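Local coordinates for protein ribosome-binding factor A (Thermus thermophilus, PDB 2DYJ) that assists late maturation of the 30S ribosomal subunit, associating with free 30S particles and being required for efficient processing of 16S rRNA, at residues L31-V36 with V47-F52. Residues are numbered along the deposited sequence; the frame is centred on the assembly and turned at random.
Sequences LTVEAV and VYVEAF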
loop_
_atom_site.group_PDB
_atom_site.type_symbol
_atom_site.label_atom_id
_atom_site.label_comp_id
_atom_site.label_asym_id
_atom_site.label_seq_id
_atom_site.Cartn_x
_atom_site.Cartn_y
_atom_site.Cartn_z
ATOM N N LEU A 31 -6.053 -1.906 10.498
ATOM C CA LEU A 31 -5.502 -0.859 9.640
ATOM C C LEU A 31 -6.270 -0.808 8.329
ATOM O O LEU A 31 -6.647 -1.854 7.784
ATOM C CB LEU A 31 -4.029 -1.132 9.315
ATOM C CG LEU A 31 -3.400 -0.112 8.361
ATOM C CD1 LEU A 31 -2.012 0.245 8.854
ATOM C CD2 LEU A 31 -3.369 -0.648 6.929
ATOM N N THR A 32 -6.487 0.401 7.818
ATOM C CA THR A 32 -7.161 0.574 6.536
ATOM C C THR A 32 -6.354 1.470 5.598
ATOM O O THR A 32 -5.577 2.330 6.025
ATOM C CB THR A 32 -8.572 1.183 6.692
ATOM O OG1 THR A 32 -8.474 2.450 7.348
ATOM C CG2 THR A 32 -9.480 0.246 7.484
ATOM N N VAL A 33 -6.541 1.263 4.305
ATOM C CA VAL A 33 -5.851 2.065 3.314
ATOM C C VAL A 33 -6.790 3.190 2.892
ATOM O O VAL A 33 -7.872 2.943 2.371
ATOM C CB VAL A 33 -5.476 1.207 2.105
ATOM C CG1 VAL A 33 -4.826 2.078 1.038
ATOM C CG2 VAL A 33 -4.526 0.091 2.552
ATOM N N GLU A 34 -6.381 4.427 3.123
ATOM C CA GLU A 34 -7.241 5.554 2.781
ATOM C C GLU A 34 -7.075 6.003 1.338
ATOM O O GLU A 34 -8.024 6.487 0.716
ATOM C CB GLU A 34 -6.967 6.750 3.699
ATOM C CG GLU A 34 -7.781 7.988 3.301
ATOM C CD GLU A 34 -7.033 9.284 3.526
ATOM O OE1 GLU A 34 -7.471 10.325 2.988
ATOM O OE2 GLU A 34 -6.009 9.264 4.240
ATOM N N ALA A 35 -5.876 5.854 0.796
ATOM C CA ALA A 35 -5.657 6.289 -0.577
ATOM C C ALA A 35 -4.264 5.899 -1.034
ATOM O O ALA A 35 -3.441 5.494 -0.227
ATOM C CB ALA A 35 -5.821 7.804 -0.650
ATOM N N VAL A 36 -4.028 5.987 -2.337
ATOM C CA VAL A 36 -2.710 5.715 -2.908
ATOM C C VAL A 36 -2.520 6.739 -4.004
ATOM O O VAL A 36 -3.493 7.248 -4.568
ATOM C CB VAL A 36 -2.586 4.285 -3.509
ATOM C CG1 VAL A 36 -2.956 3.252 -2.446
ATOM C CG2 VAL A 36 -3.473 4.132 -4.753
ATOM N N VAL A 47 1.302 5.033 -0.363
ATOM C CA VAL A 47 0.131 4.375 0.218
ATOM C C VAL A 47 -0.170 5.028 1.552
ATOM O O VAL A 47 0.645 4.978 2.460
ATOM C CB VAL A 47 0.439 2.877 0.444
ATOM C CG1 VAL A 47 -0.812 2.152 0.948
ATOM C CG2 VAL A 47 0.958 2.232 -0.865
ATOM N N TYR A 48 -1.334 5.659 1.654
ATOM C CA TYR A 48 -1.725 6.379 2.871
ATOM C C TYR A 48 -2.641 5.508 3.725
ATOM O O TYR A 48 -3.706 5.090 3.286
ATOM C CB TYR A 48 -2.408 7.682 2.463
ATOM C CG TYR A 48 -1.526 8.548 1.584
ATOM C CD1 TYR A 48 -0.589 9.427 2.133
ATOM C CD2 TYR A 48 -1.568 8.424 0.196
ATOM C CE1 TYR A 48 0.289 10.148 1.311
ATOM C CE2 TYR A 48 -0.701 9.141 -0.626
ATOM C CZ TYR A 48 0.222 9.996 -0.068
ATOM O OH TYR A 48 1.068 10.689 -0.902
ATOM N N VAL A 49 -2.227 5.248 4.960
ATOM C CA VAL A 49 -2.995 4.355 5.812
ATOM C C VAL A 49 -3.461 4.913 7.148
ATOM O O VAL A 49 -2.844 5.826 7.704
ATOM C CB VAL A 49 -2.170 3.087 6.107
ATOM C CG1 VAL A 49 -1.834 2.385 4.815
ATOM C CG2 VAL A 49 -0.874 3.464 6.844
ATOM N N GLU A 50 -4.552 4.343 7.654
ATOM C CA GLU A 50 -5.084 4.728 8.964
ATOM C C GLU A 50 -4.842 3.546 9.909
ATOM O O GLU A 50 -5.441 2.478 9.751
ATOM C CB GLU A 50 -6.591 5.020 8.897
ATOM C CG GLU A 50 -7.232 5.217 10.303
ATOM C CD GLU A 50 -8.766 5.268 10.296
ATOM O OE1 GLU A 50 -9.380 4.834 9.303
ATOM O OE2 GLU A 50 -9.367 5.728 11.297
ATOM N N ALA A 51 -3.951 3.725 10.874
ATOM C CA ALA A 51 -3.659 2.657 11.823
ATOM C C ALA A 51 -4.578 2.775 13.019
ATOM O O ALA A 51 -5.000 3.869 13.392
ATOM C CB ALA A 51 -2.200 2.729 12.286
ATOM N N PHE A 52 -4.887 1.636 13.621
ATOM C CA PHE A 52 -5.743 1.610 14.793
ATOM C C PHE A 52 -4.973 2.195 15.991
ATOM O O PHE A 52 -5.443 3.126 16.662
ATOM C CB PHE A 52 -6.167 0.174 15.076
ATOM C CG PHE A 52 -6.975 0.020 16.326
ATOM C CD1 PHE A 52 -8.093 0.817 16.550
ATOM C CD2 PHE A 52 -6.620 -0.923 17.282
ATOM C CE1 PHE A 52 -8.847 0.674 17.716
ATOM C CE2 PHE A 52 -7.367 -1.071 18.447
ATOM C CZ PHE A 52 -8.480 -0.269 18.661
#
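Glu34 and Ala35 together stand opposite Tyr48 in a classic beta bulge of the antiparallel hairpin of strands 32-38 and 44-50, part of the KH-type domain of this protein. Tyr48 O accepts Glu34 N at 2.8 Å and, weakly, Ala35 N at 3.4 Å; the extra residue shifts the register by one. Tyr48 N closes the bulge by bonding to Ala35 O; before it, Thr32 and Glu50 exchange two backbone bonds.

The apolar face carries the valines. Val33 CG1, anti to its backbone N (chi1 177°), reaches Val47 CG1 at 4.0 Å, while its CG2 branch meets Val49 CG1; both approaches are oblique. Val36 instead runs alongside Val47, both extending in one direction, CG1 against CG1, so one methyl of Val47 serves two neighbours across the hairpin. Just ahead of the strand, Leu31 straddles Val49, its CD1 near CB and CG2 and its CD2 near CG1. Helices 5-21 and 55-64 pack on this side, through Ile20 and Leu16 from the first and Leu59 and Leu62 from the second.

On the other face, Thr32 and Glu50 run side by side, with Thr32 OG1 3.2 Å from Glu50 OE1. Glu34 leads its carboxylate elsewhere, to a hydrogen bond between Glu34 OE1 and Ser93 OG. The Tyr48 ring turns its edge to the first strand: CD2 lies 3.5 Å from Ala35 O, near the ring plane, and 4.4 Å from Ala35 CB.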